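Long-range contacts in 1,4-dihydroxy-2-naphthoyl-CoA hydrolase (Synechocystis sp., PDB 4K00), which hydrolyses the thioester 1,4-dihydroxy-2-naphthoyl-CoA to 1,4-dihydroxy-2-naphthoate and CoA in the biosynthesis of phylloquinone (vitamin K1): residues F7-V13 with G75-N81; C33-Y37 with F92-I98; W40-L46 with P130-I135; A64-A70 with L106-T112. All blocks are in the same frame, centred on the assembly; numbering follows the deposited sequence.

Contact 1: residues F7-V13 with G75-N81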
# COMPACT_ATOMS: atom_id res chain seq x y z
N PHE A 7 -20.55 10.04 10.06
CA PHE A 7 -19.33 10.80 9.92
C PHE A 7 -19.11 11.19 8.46
O PHE A 7 -19.43 10.43 7.56
CB PHE A 7 -18.16 9.95 10.38
CG PHE A 7 -16.93 10.74 10.66
CD1 PHE A 7 -16.89 11.61 11.73
CD2 PHE A 7 -15.82 10.63 9.84
CE1 PHE A 7 -15.76 12.35 12.00
CE2 PHE A 7 -14.68 11.37 10.10
CZ PHE A 7 -14.65 12.23 11.18
N THR A 8 -18.55 12.37 8.23
CA THR A 8 -18.06 12.73 6.91
C THR A 8 -16.56 12.93 6.93
O THR A 8 -16.06 13.78 7.64
CB THR A 8 -18.71 14.04 6.40
OG1 THR A 8 -20.13 13.89 6.42
CG2 THR A 8 -18.25 14.34 4.98
N TYR A 9 -15.87 12.13 6.13
CA TYR A 9 -14.42 12.13 6.06
C TYR A 9 -13.97 12.72 4.74
O TYR A 9 -14.37 12.24 3.66
CB TYR A 9 -13.91 10.71 6.20
CG TYR A 9 -12.43 10.51 5.98
CD1 TYR A 9 -11.49 11.11 6.82
CD2 TYR A 9 -11.97 9.70 4.95
CE1 TYR A 9 -10.13 10.91 6.63
CE2 TYR A 9 -10.62 9.48 4.77
CZ TYR A 9 -9.71 10.10 5.59
OH TYR A 9 -8.37 9.87 5.40
N GLU A 10 -13.17 13.77 4.82
CA GLU A 10 -12.66 14.42 3.63
C GLU A 10 -11.30 13.82 3.25
O GLU A 10 -10.41 13.65 4.09
CB GLU A 10 -12.56 15.91 3.90
CG GLU A 10 -12.00 16.73 2.77
CD GLU A 10 -12.02 18.20 3.11
OE1 GLU A 10 -12.75 18.57 4.06
OE2 GLU A 10 -11.30 18.98 2.45
N ARG A 11 -11.14 13.48 1.98
CA ARG A 11 -9.95 12.75 1.53
C ARG A 11 -9.50 13.26 0.16
O ARG A 11 -10.24 13.17 -0.83
CB ARG A 11 -10.25 11.24 1.47
CG ARG A 11 -9.11 10.39 0.93
CD ARG A 11 -7.87 10.44 1.80
NE ARG A 11 -7.21 9.13 1.82
CZ ARG A 11 -6.49 8.64 0.81
NH1 ARG A 11 -6.27 9.35 -0.29
NH2 ARG A 11 -5.96 7.42 0.92
N GLN A 12 -8.29 13.79 0.13
CA GLN A 12 -7.58 14.09 -1.11
C GLN A 12 -7.02 12.83 -1.76
O GLN A 12 -6.47 11.96 -1.07
CB GLN A 12 -6.44 15.07 -0.80
CG GLN A 12 -5.57 15.40 -1.99
CD GLN A 12 -6.20 16.46 -2.87
OE1 GLN A 12 -6.39 16.25 -4.07
NE2 GLN A 12 -6.55 17.59 -2.27
N VAL A 13 -7.14 12.74 -3.08
CA VAL A 13 -6.54 11.64 -3.82
C VAL A 13 -5.07 11.97 -4.07
O VAL A 13 -4.75 13.02 -4.64
CB VAL A 13 -7.26 11.37 -5.16
CG1 VAL A 13 -6.53 10.26 -5.92
CG2 VAL A 13 -8.72 10.97 -4.93
N GLY A 75 -5.45 14.17 -7.28
CA GLY A 75 -5.76 15.55 -6.97
C GLY A 75 -7.22 15.80 -6.65
O GLY A 75 -7.55 16.86 -6.13
N ASP A 76 -8.10 14.85 -6.95
CA ASP A 76 -9.53 15.04 -6.64
C ASP A 76 -9.70 15.15 -5.13
O ASP A 76 -8.95 14.54 -4.36
CB ASP A 76 -10.37 13.86 -7.16
CG ASP A 76 -10.53 13.87 -8.66
OD1 ASP A 76 -10.10 14.84 -9.32
OD2 ASP A 76 -11.11 12.90 -9.19
N ARG A 77 -10.69 15.92 -4.72
CA ARG A 77 -11.08 15.95 -3.32
C ARG A 77 -12.41 15.21 -3.15
O ARG A 77 -13.40 15.54 -3.79
CB ARG A 77 -11.21 17.39 -2.84
CG ARG A 77 -11.33 17.51 -1.33
CD ARG A 77 -11.12 18.95 -0.87
NE ARG A 77 -12.02 19.87 -1.55
CZ ARG A 77 -13.27 20.11 -1.17
NH1 ARG A 77 -13.77 19.50 -0.10
NH2 ARG A 77 -14.02 20.96 -1.86
N LEU A 78 -12.39 14.20 -2.29
CA LEU A 78 -13.52 13.28 -2.15
C LEU A 78 -14.13 13.41 -0.76
O LEU A 78 -13.46 13.84 0.18
CB LEU A 78 -13.07 11.84 -2.38
CG LEU A 78 -12.26 11.55 -3.64
CD1 LEU A 78 -11.97 10.07 -3.72
CD2 LEU A 78 -12.98 12.03 -4.89
N LEU A 79 -15.40 13.05 -0.64
CA LEU A 79 -16.05 12.88 0.65
C LEU A 79 -16.41 11.41 0.82
O LEU A 79 -16.96 10.79 -0.09
CB LEU A 79 -17.31 13.73 0.73
CG LEU A 79 -17.11 15.24 0.53
CD1 LEU A 79 -18.44 15.97 0.50
CD2 LEU A 79 -16.21 15.79 1.63
N VAL A 80 -16.08 10.85 1.97
CA VAL A 80 -16.56 9.53 2.35
C VAL A 80 -17.56 9.68 3.47
O VAL A 80 -17.20 10.09 4.58
CB VAL A 80 -15.43 8.62 2.86
CG1 VAL A 80 -15.99 7.21 3.11
CG2 VAL A 80 -14.27 8.59 1.88
N ASN A 81 -18.82 9.38 3.17
CA ASN A 81 -19.87 9.50 4.15
C ASN A 81 -20.18 8.15 4.75
O ASN A 81 -20.45 7.20 4.03
CB ASN A 81 -21.13 10.10 3.53
CG ASN A 81 -21.10 11.61 3.53
OD1 ASN A 81 -21.20 12.24 4.59
ND2 ASN A 81 -20.93 12.19 2.36
O HOH W 1 -22.38 10.80 6.85

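Contact 2: residues C33-Y37 with F92-I98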
# COMPACT_ATOMS: atom_id res chain seq x y z
N CYS A 33 -12.33 4.09 2.88
CA CYS A 33 -13.44 3.70 3.77
C CYS A 33 -12.95 3.38 5.17
O CYS A 33 -13.49 3.87 6.16
CB CYS A 33 -14.21 2.51 3.19
SG CYS A 33 -15.19 2.93 1.74
N HIS A 34 -11.92 2.55 5.28
CA HIS A 34 -11.38 2.20 6.58
C HIS A 34 -10.84 3.44 7.30
O HIS A 34 -11.02 3.59 8.50
CB HIS A 34 -10.32 1.09 6.47
CG HIS A 34 -10.07 0.35 7.75
ND1 HIS A 34 -9.31 0.87 8.77
CD2 HIS A 34 -10.52 -0.85 8.18
CE1 HIS A 34 -9.28 0.01 9.78
NE2 HIS A 34 -10.00 -1.04 9.45
N GLU A 35 -10.21 4.34 6.55
CA GLU A 35 -9.76 5.63 7.11
C GLU A 35 -10.92 6.45 7.68
O GLU A 35 -10.78 7.05 8.75
CB GLU A 35 -9.03 6.45 6.06
CG GLU A 35 -7.73 5.84 5.58
CD GLU A 35 -7.12 6.58 4.40
OE1 GLU A 35 -7.53 7.74 4.12
OE2 GLU A 35 -6.24 6.00 3.73
N ALA A 36 -12.04 6.47 6.98
CA ALA A 36 -13.23 7.19 7.47
C ALA A 36 -13.68 6.60 8.78
O ALA A 36 -13.99 7.32 9.74
CB ALA A 36 -14.36 7.10 6.45
N TYR A 37 -13.70 5.27 8.83
CA TYR A 37 -14.00 4.53 10.04
C TYR A 37 -13.02 4.94 11.15
O TYR A 37 -13.44 5.28 12.26
CB TYR A 37 -13.97 3.03 9.74
CG TYR A 37 -13.81 2.10 10.93
CD1 TYR A 37 -14.74 2.08 11.96
CD2 TYR A 37 -12.74 1.21 10.99
CE1 TYR A 37 -14.58 1.22 13.04
CE2 TYR A 37 -12.58 0.35 12.06
CZ TYR A 37 -13.51 0.35 13.08
OH TYR A 37 -13.34 -0.51 14.15
N PHE A 92 -20.82 -4.82 14.45
CA PHE A 92 -21.34 -3.61 13.86
C PHE A 92 -21.04 -3.50 12.38
O PHE A 92 -20.13 -4.18 11.86
CB PHE A 92 -20.90 -2.36 14.63
CG PHE A 92 -19.41 -2.09 14.60
CD1 PHE A 92 -18.86 -1.30 13.59
CD2 PHE A 92 -18.58 -2.57 15.59
CE1 PHE A 92 -17.50 -1.03 13.57
CE2 PHE A 92 -17.22 -2.31 15.57
CZ PHE A 92 -16.68 -1.52 14.56
N CYS A 93 -21.76 -2.61 11.71
CA CYS A 93 -21.72 -2.52 10.26
C CYS A 93 -21.58 -1.07 9.81
O CYS A 93 -22.42 -0.24 10.15
CB CYS A 93 -23.00 -3.09 9.66
SG CYS A 93 -23.33 -4.80 10.14
N CYS A 94 -20.53 -0.80 9.04
CA CYS A 94 -20.29 0.51 8.47
C CYS A 94 -20.76 0.55 7.01
O CYS A 94 -20.46 -0.35 6.23
CB CYS A 94 -18.80 0.83 8.51
SG CYS A 94 -18.10 0.95 10.17
N ASP A 95 -21.50 1.61 6.67
CA ASP A 95 -21.99 1.85 5.30
C ASP A 95 -21.39 3.13 4.79
O ASP A 95 -21.43 4.15 5.48
CB ASP A 95 -23.50 2.04 5.30
CG ASP A 95 -24.25 0.76 5.11
OD1 ASP A 95 -24.32 0.29 3.95
OD2 ASP A 95 -24.77 0.24 6.11
N TYR A 96 -20.83 3.08 3.58
CA TYR A 96 -20.06 4.20 3.06
C TYR A 96 -20.60 4.61 1.71
O TYR A 96 -20.96 3.76 0.90
CB TYR A 96 -18.58 3.83 2.88
CG TYR A 96 -17.90 3.14 4.04
CD1 TYR A 96 -17.98 1.77 4.22
CD2 TYR A 96 -17.12 3.87 4.93
CE1 TYR A 96 -17.32 1.14 5.27
CE2 TYR A 96 -16.45 3.26 5.97
CZ TYR A 96 -16.55 1.89 6.14
OH TYR A 96 -15.89 1.28 7.18
N GLU A 97 -20.64 5.91 1.46
CA GLU A 97 -20.73 6.43 0.10
C GLU A 97 -19.56 7.34 -0.16
O GLU A 97 -19.24 8.19 0.67
CB GLU A 97 -22.00 7.24 -0.10
CG GLU A 97 -23.29 6.48 0.09
CD GLU A 97 -24.48 7.20 -0.52
OE1 GLU A 97 -24.55 8.44 -0.40
OE2 GLU A 97 -25.32 6.54 -1.15
N ILE A 98 -18.92 7.17 -1.32
CA ILE A 98 -17.79 8.01 -1.72
C ILE A 98 -18.20 8.88 -2.90
O ILE A 98 -18.68 8.39 -3.92
CB ILE A 98 -16.54 7.18 -2.11
CG1 ILE A 98 -16.20 6.20 -1.00
CG2 ILE A 98 -15.36 8.10 -2.39
CD1 ILE A 98 -15.07 5.24 -1.35

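Contact 3: residues W40-L46 with P130-I135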
# COMPACT_ATOMS: atom_id res chain seq x y z
N TRP A 40 -13.64 8.49 12.31
CA TRP A 40 -14.81 8.54 13.16
C TRP A 40 -14.45 8.07 14.58
O TRP A 40 -14.80 8.71 15.56
CB TRP A 40 -15.94 7.69 12.55
CG TRP A 40 -17.07 7.48 13.49
CD1 TRP A 40 -18.03 8.38 13.82
CD2 TRP A 40 -17.34 6.30 14.24
NE1 TRP A 40 -18.91 7.82 14.71
CE2 TRP A 40 -18.50 6.55 14.99
CE3 TRP A 40 -16.72 5.05 14.32
CZ2 TRP A 40 -19.05 5.59 15.84
CZ3 TRP A 40 -17.27 4.10 15.17
CH2 TRP A 40 -18.43 4.38 15.92
N LEU A 41 -13.72 6.95 14.67
CA LEU A 41 -13.23 6.46 15.96
C LEU A 41 -12.48 7.53 16.73
O LEU A 41 -12.71 7.73 17.92
CB LEU A 41 -12.28 5.26 15.76
CG LEU A 41 -12.90 3.93 15.33
CD1 LEU A 41 -11.80 2.91 15.09
CD2 LEU A 41 -13.89 3.44 16.36
N SER A 42 -11.58 8.21 16.04
CA SER A 42 -10.78 9.29 16.63
C SER A 42 -11.66 10.44 17.12
O SER A 42 -11.45 10.97 18.21
CB SER A 42 -9.77 9.81 15.60
OG SER A 42 -8.93 10.79 16.14
N SER A 43 -12.64 10.81 16.31
CA SER A 43 -13.59 11.86 16.69
C SER A 43 -14.39 11.46 17.93
O SER A 43 -14.79 12.31 18.72
CB SER A 43 -14.56 12.16 15.55
OG SER A 43 -15.61 11.21 15.52
N GLU A 44 -14.61 10.16 18.09
CA GLU A 44 -15.31 9.68 19.28
C GLU A 44 -14.33 9.30 20.40
O GLU A 44 -14.74 8.68 21.37
CB GLU A 44 -16.18 8.49 18.93
CG GLU A 44 -17.34 8.81 18.01
CD GLU A 44 -18.38 9.70 18.66
OE1 GLU A 44 -18.53 9.64 19.90
OE2 GLU A 44 -19.03 10.46 17.93
N HIS A 45 -13.06 9.65 20.25
CA HIS A 45 -12.02 9.32 21.23
C HIS A 45 -11.93 7.82 21.53
O HIS A 45 -11.70 7.42 22.67
CB HIS A 45 -12.26 10.06 22.55
CG HIS A 45 -12.63 11.49 22.36
ND1 HIS A 45 -11.82 12.39 21.68
CD2 HIS A 45 -13.71 12.19 22.76
CE1 HIS A 45 -12.39 13.58 21.68
NE2 HIS A 45 -13.54 13.48 22.32
N LEU A 46 -12.12 7.01 20.50
CA LEU A 46 -11.86 5.58 20.58
C LEU A 46 -10.60 5.24 19.81
O LEU A 46 -10.15 6.02 18.98
CB LEU A 46 -13.04 4.81 19.99
CG LEU A 46 -14.39 5.19 20.60
CD1 LEU A 46 -15.55 4.56 19.84
CD2 LEU A 46 -14.44 4.82 22.07
N PRO A 130 -17.94 1.62 25.38
CA PRO A 130 -17.69 2.94 24.79
C PRO A 130 -17.94 2.94 23.28
O PRO A 130 -18.34 3.96 22.71
CB PRO A 130 -16.22 3.19 25.11
CG PRO A 130 -15.97 2.41 26.35
CD PRO A 130 -16.81 1.17 26.21
N TRP A 131 -17.69 1.81 22.64
CA TRP A 131 -17.92 1.69 21.21
C TRP A 131 -19.41 1.64 20.90
O TRP A 131 -19.89 2.34 20.03
CB TRP A 131 -17.23 0.45 20.67
CG TRP A 131 -15.75 0.60 20.66
CD1 TRP A 131 -14.94 0.90 21.72
CD2 TRP A 131 -14.90 0.50 19.53
NE1 TRP A 131 -13.63 0.97 21.31
CE2 TRP A 131 -13.58 0.73 19.96
CE3 TRP A 131 -15.13 0.22 18.18
CZ2 TRP A 131 -12.50 0.70 19.09
CZ3 TRP A 131 -14.06 0.19 17.33
CH2 TRP A 131 -12.76 0.42 17.78
N GLN A 132 -20.14 0.82 21.65
CA GLN A 132 -21.59 0.80 21.58
C GLN A 132 -22.18 2.18 21.79
O GLN A 132 -23.08 2.60 21.07
CB GLN A 132 -22.11 -0.11 22.68
CG GLN A 132 -23.10 -1.14 22.22
CD GLN A 132 -23.33 -2.16 23.30
OE1 GLN A 132 -23.09 -3.35 23.11
NE2 GLN A 132 -23.75 -1.70 24.48
N THR A 133 -21.69 2.88 22.80
CA THR A 133 -22.17 4.21 23.11
C THR A 133 -21.98 5.17 21.93
O THR A 133 -22.90 5.90 21.56
CB THR A 133 -21.48 4.74 24.38
OG1 THR A 133 -21.74 3.84 25.47
CG2 THR A 133 -21.95 6.13 24.72
N ALA A 134 -20.78 5.16 21.34
CA ALA A 134 -20.49 5.97 20.15
C ALA A 134 -21.41 5.64 18.98
O ALA A 134 -21.89 6.55 18.28
CB ALA A 134 -19.05 5.79 19.73
N ILE A 135 -21.66 4.35 18.76
CA ILE A 135 -22.52 3.95 17.66
C ILE A 135 -23.96 4.42 17.88
O ILE A 135 -24.62 4.86 16.94
CB ILE A 135 -22.50 2.41 17.43
CG1 ILE A 135 -21.10 1.96 16.96
CG2 ILE A 135 -23.52 2.02 16.37
CD1 ILE A 135 -20.90 0.46 17.02
O HOH W 2 -20.88 8.63 16.75

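Contact 4: residues A64-A70 with L106-T112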
# COMPACT_ATOMS: atom_id res chain seq x y z
N ALA A 64 -16.20 -7.28 3.84
CA ALA A 64 -16.14 -6.01 3.13
C ALA A 64 -16.77 -6.18 1.77
O ALA A 64 -16.68 -7.26 1.15
CB ALA A 64 -14.70 -5.54 2.99
N SER A 65 -17.43 -5.13 1.29
CA SER A 65 -17.86 -5.09 -0.09
C SER A 65 -17.85 -3.67 -0.61
O SER A 65 -17.95 -2.72 0.17
CB SER A 65 -19.26 -5.69 -0.24
OG SER A 65 -20.24 -4.83 0.32
N ILE A 66 -17.73 -3.54 -1.92
CA ILE A 66 -17.69 -2.23 -2.56
C ILE A 66 -18.13 -2.34 -4.01
O ILE A 66 -17.76 -3.29 -4.70
CB ILE A 66 -16.30 -1.57 -2.42
CG1 ILE A 66 -16.25 -0.19 -3.08
CG2 ILE A 66 -15.20 -2.46 -3.02
CD1 ILE A 66 -15.18 0.69 -2.46
N ASP A 67 -18.97 -1.39 -4.46
CA ASP A 67 -19.33 -1.28 -5.87
C ASP A 67 -18.86 0.06 -6.43
O ASP A 67 -18.96 1.09 -5.77
CB ASP A 67 -20.85 -1.37 -6.04
CG ASP A 67 -21.43 -2.66 -5.47
OD1 ASP A 67 -21.08 -3.75 -5.94
OD2 ASP A 67 -22.23 -2.56 -4.54
N PHE A 68 -18.35 0.02 -7.66
CA PHE A 68 -17.76 1.21 -8.28
C PHE A 68 -18.66 1.70 -9.40
O PHE A 68 -19.08 0.91 -10.26
CB PHE A 68 -16.36 0.89 -8.80
CG PHE A 68 -15.45 0.32 -7.75
CD1 PHE A 68 -14.75 1.16 -6.89
CD2 PHE A 68 -15.33 -1.05 -7.58
CE1 PHE A 68 -13.94 0.63 -5.90
CE2 PHE A 68 -14.52 -1.58 -6.59
CZ PHE A 68 -13.81 -0.75 -5.76
N PHE A 69 -18.96 3.00 -9.38
CA PHE A 69 -19.87 3.60 -10.32
C PHE A 69 -19.12 4.51 -11.30
O PHE A 69 -19.48 4.62 -12.47
CB PHE A 69 -20.95 4.39 -9.57
CG PHE A 69 -21.71 3.57 -8.57
CD1 PHE A 69 -22.32 2.39 -8.95
CD2 PHE A 69 -21.81 3.97 -7.25
CE1 PHE A 69 -23.02 1.63 -8.03
CE2 PHE A 69 -22.50 3.21 -6.33
CZ PHE A 69 -23.10 2.04 -6.72
N ALA A 70 -18.08 5.18 -10.82
CA ALA A 70 -17.36 6.15 -11.63
C ALA A 70 -15.96 6.37 -11.05
O ALA A 70 -15.77 6.23 -9.84
CB ALA A 70 -18.12 7.45 -11.69
N LEU A 106 -21.56 10.51 -7.14
CA LEU A 106 -21.31 9.26 -6.43
C LEU A 106 -20.35 8.34 -7.19
O LEU A 106 -20.62 7.91 -8.32
CB LEU A 106 -22.63 8.52 -6.19
CG LEU A 106 -22.54 7.22 -5.40
CD1 LEU A 106 -22.22 7.51 -3.94
CD2 LEU A 106 -23.84 6.45 -5.53
N LEU A 107 -19.23 8.03 -6.55
CA LEU A 107 -18.20 7.20 -7.16
C LEU A 107 -18.32 5.72 -6.77
O LEU A 107 -18.05 4.83 -7.58
CB LEU A 107 -16.83 7.73 -6.76
CG LEU A 107 -16.59 9.20 -7.07
CD1 LEU A 107 -15.22 9.63 -6.57
CD2 LEU A 107 -16.73 9.45 -8.56
N ALA A 108 -18.70 5.47 -5.53
CA ALA A 108 -18.70 4.11 -4.97
C ALA A 108 -19.58 4.04 -3.73
O ALA A 108 -19.76 5.03 -3.03
CB ALA A 108 -17.27 3.67 -4.62
N ARG A 109 -20.12 2.86 -3.47
CA ARG A 109 -20.75 2.54 -2.18
C ARG A 109 -20.04 1.30 -1.61
O ARG A 109 -19.54 0.47 -2.36
CB ARG A 109 -22.24 2.24 -2.36
CG ARG A 109 -22.51 0.90 -3.04
CD ARG A 109 -24.00 0.58 -3.18
NE ARG A 109 -24.19 -0.67 -3.90
CZ ARG A 109 -25.36 -1.23 -4.15
NH1 ARG A 109 -26.48 -0.65 -3.74
NH2 ARG A 109 -25.42 -2.39 -4.80
N ALA A 110 -20.00 1.19 -0.29
CA ALA A 110 -19.30 0.08 0.35
C ALA A 110 -19.91 -0.25 1.71
O ALA A 110 -20.67 0.54 2.28
CB ALA A 110 -17.81 0.41 0.51
N GLN A 111 -19.57 -1.44 2.21
CA GLN A 111 -19.90 -1.86 3.56
C GLN A 111 -18.71 -2.60 4.15
O GLN A 111 -17.99 -3.30 3.44
CB GLN A 111 -21.10 -2.80 3.55
CG GLN A 111 -22.41 -2.12 3.21
CD GLN A 111 -23.61 -3.01 3.51
OE1 GLN A 111 -23.49 -4.23 3.64
NE2 GLN A 111 -24.79 -2.39 3.61
N THR A 112 -18.47 -2.39 5.45
CA THR A 112 -17.58 -3.26 6.21
C THR A 112 -18.28 -3.72 7.49
O THR A 112 -19.02 -2.96 8.10
CB THR A 112 -16.25 -2.56 6.56
OG1 THR A 112 -16.49 -1.36 7.31
CG2 THR A 112 -15.46 -2.19 5.29
O HOH W 3 -22.12 -6.02 1.90

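Contact 1: residues F7-V13 with G75-N81
The Tyr9 ring meets Val80 at its edge, where CD2 lies 4.0 Å from Val80 CG2 near the ring plane; the two side chains run side by side in the same direction. With Tyr9 CG anti to the backbone N (chi1 172°), the ring stands over helix 26-43 against Ala36 and Ser39, and its hydroxyl is hydrogen-bonded to Glu35. The other flat groups that meet, the Glu10 carboxylate and the Arg77 guanidinium, have planes 60° apart, and Glu10 OE2 approaches the guanidinium obliquely. Their salt bridge is long, 3.6 Å from OE2 to Arg77 NH1, and OE2 also lies beside Arg77 CD. A second carboxylate, that of Glu102, pairs with Arg77 NH2, so a leucine in place of Arg77 would probably leave both acids without their positive partner. Strands 7-12 and 77-81, which carry these side chains, pair antiparallel as part of the hotdog-fold sheet. Tyr9 and Val80 form one hydrogen-bonded pair, Arg11 and Leu78 the next; the bond from Val80 N to Tyr9 O is 2.8 Å and almost straight at 177°. Past the strand end Val13 N still donates to Asp76 O, and Gly75 N to Val13 O. Tyr9, Arg11, Leu78 and Val80 line the helix-facing side, where Val13 CG2 packs 3.6 Å from Leu78 CD1. Thr8, Glu10, Arg77, Leu79 and Asn81 take the other side. There Thr8 OG1 donates to Asn81 OD1 at 2.7 Å, with the donor tilted out of the amide carbonyl plane, and a water joins the same OD1 to Phe7 O.

Contact 2: residues C33-Y37 with F92-I98
Cys33 SG is turned anti to its carbonyl carbon (chi1 -71°) and Tyr96 CG likewise, which lays the cysteine over one face of the tyrosine ring. Cys33 CB sits 3.6 Å from the ring centroid, 9° off the normal, a CH-pi contact. SG follows at 3.9 Å from the same centroid as a sulfur-aromatic contact, shifted toward the CG end of the ring, and touches Ile98 CD1. Ala36 CB meets the edge of the Tyr96 ring at CE2, so one turn of helix supplies a face contact and an edge contact to the same ring. One turn on, Tyr37 reaches the strand with its ring: CD1 is 4.0 Å from Cys94 SG, an oblique sulfur-aromatic approach, while CE1 is 3.7 Å from Phe92 CE1. The Tyr37 and Phe92 side chains run roughly perpendicular to each other, yet their ring planes are inclined by 42°, and Tyr37 OH comes to the Phe92 edge at CZ. The buried Tyr96 hydroxyl lies beside Tyr37 CB and finds its hydrogen-bond partner in Thr112. Helix 26-43 lies across the sheet, its 33-37 segment oblique to strand 92-98, as the central helix that the hotdog sheet wraps. Strand 77-86 flanks this strand on one side, with Val80 against Ala36, and strand 106-118 on the other, with Ala110 against Cys33. Beyond the Tyr37 end, Trp131 and Ile135 of helix 129-136 extend the same core.

Contact 3: residues W40-L46 with P130-I135
Helix 26-43 ends against helix 129-136 in a Schellman motif, in which Leu46 N returns to Leu41 O, His45 N bonds to Ser42 O and His45 takes positive phi; Glu44 and Leu46 thereby come close to Ala134 and Trp131. Two leucines rest on the Trp131 indole. Leu46 CD1 stands over its five-membered ring, 4.0 Å from the centroid and 8° off the normal, whereas Leu41 CD2 lies over the six-membered ring at 3.8 Å from that centroid. The tightest approach is Leu41 CD2 to Trp131 CZ3, 3.4 Å. The Leu46 and Trp131 side chains run antiparallel past one another, and the other Leu46 branch, CD2, reaches Pro130 CB. Ala134 CB fits among Leu46 CD1 at 3.7 Å, Glu44 CG and Trp40 CZ2, while Ala134 O lies at the edge of the indole. That indole is carried toward helix 130-135 with CG anti to the backbone N (chi1 169°). Glu44 CG lies over one face of the indole, toward its margin, and Trp40 CH2 touches Ile135 CG1. At the indole edge a water accepts from Trp40 NE1 at 2.9 Å; it donates to Ala134 O at 2.8 Å and has a weak bond to Glu44 OE2, bridging the end of one helix to the backbone of the other. Leu48 of helix 48-54 packs against both Leu41 and Trp131, while Leu82 and Ile84 of strand 77-86 back Trp40. This is apolar helix-end packing away from the predicted active site: it seats the C-terminal helix against the end of the central hotdog helix, beside the sheet.

Contact 4: residues A64-A70 with L106-T112
Arg109 leaves the strand with CG between the backbone N and the carbonyl carbon (chi1 72°) and runs extended to NE. Its CB lies beside Phe69 CE2, CG and CD each come within 3.9 Å of Phe69 CZ, and NE donates to Asp67 OD2 at 2.8 Å. This bond lies near the guanidinium plane and meets OD2 on the anti side of the carboxylate; NH2 adds a weak one to the same oxygen. Asp67 OD1 bonds to His63 of the third subunit, so an alanine in place of Asp67 would probably leave both the Arg109 guanidinium and that histidine without this acceptor. Strands 64-68 and 106-112 pair antiparallel in the hotdog sheet, and residues 64-67 also pair with a strand of the third subunit, continuing the sheet between chains. Toward the helix, Ile66 CB packs 3.8 Å from Ala110 CB, and Phe68 meets Ala108. A classic beta bulge places Leu107 and Ala108 together opposite Ile98; Leu107 O accepts from Phe69 N at 2.7 Å and from Ala70 N at 3.3 Å, both from the same face of its carbonyl plane. Phe69 CE2 rests 3.6 Å from Leu106 CD2.

Overall arrangement
From the N terminus, strand 6-12 pairs with residues 75-81 in contact 1; between them comes helix 26-43, whose middle meets strand 91-100 in contact 2 and whose end meets the C-terminal helix in contact 3, the widest closure. Strand 57-68 then pairs with strand 106-118 in contact 4, which lies wholly within the span of contact 3. The other pairs all cross, their segments alternating along the sequence. Contacts 1 and 4 join strands on either side of the strand used by contact 2, and Leu78 touches Leu107 between them. Glu35 ties contact 2 to Arg11, Tyr37 reaches Trp131, while contacts 3 and 4 stay about 10 Å apart at their nearest atoms.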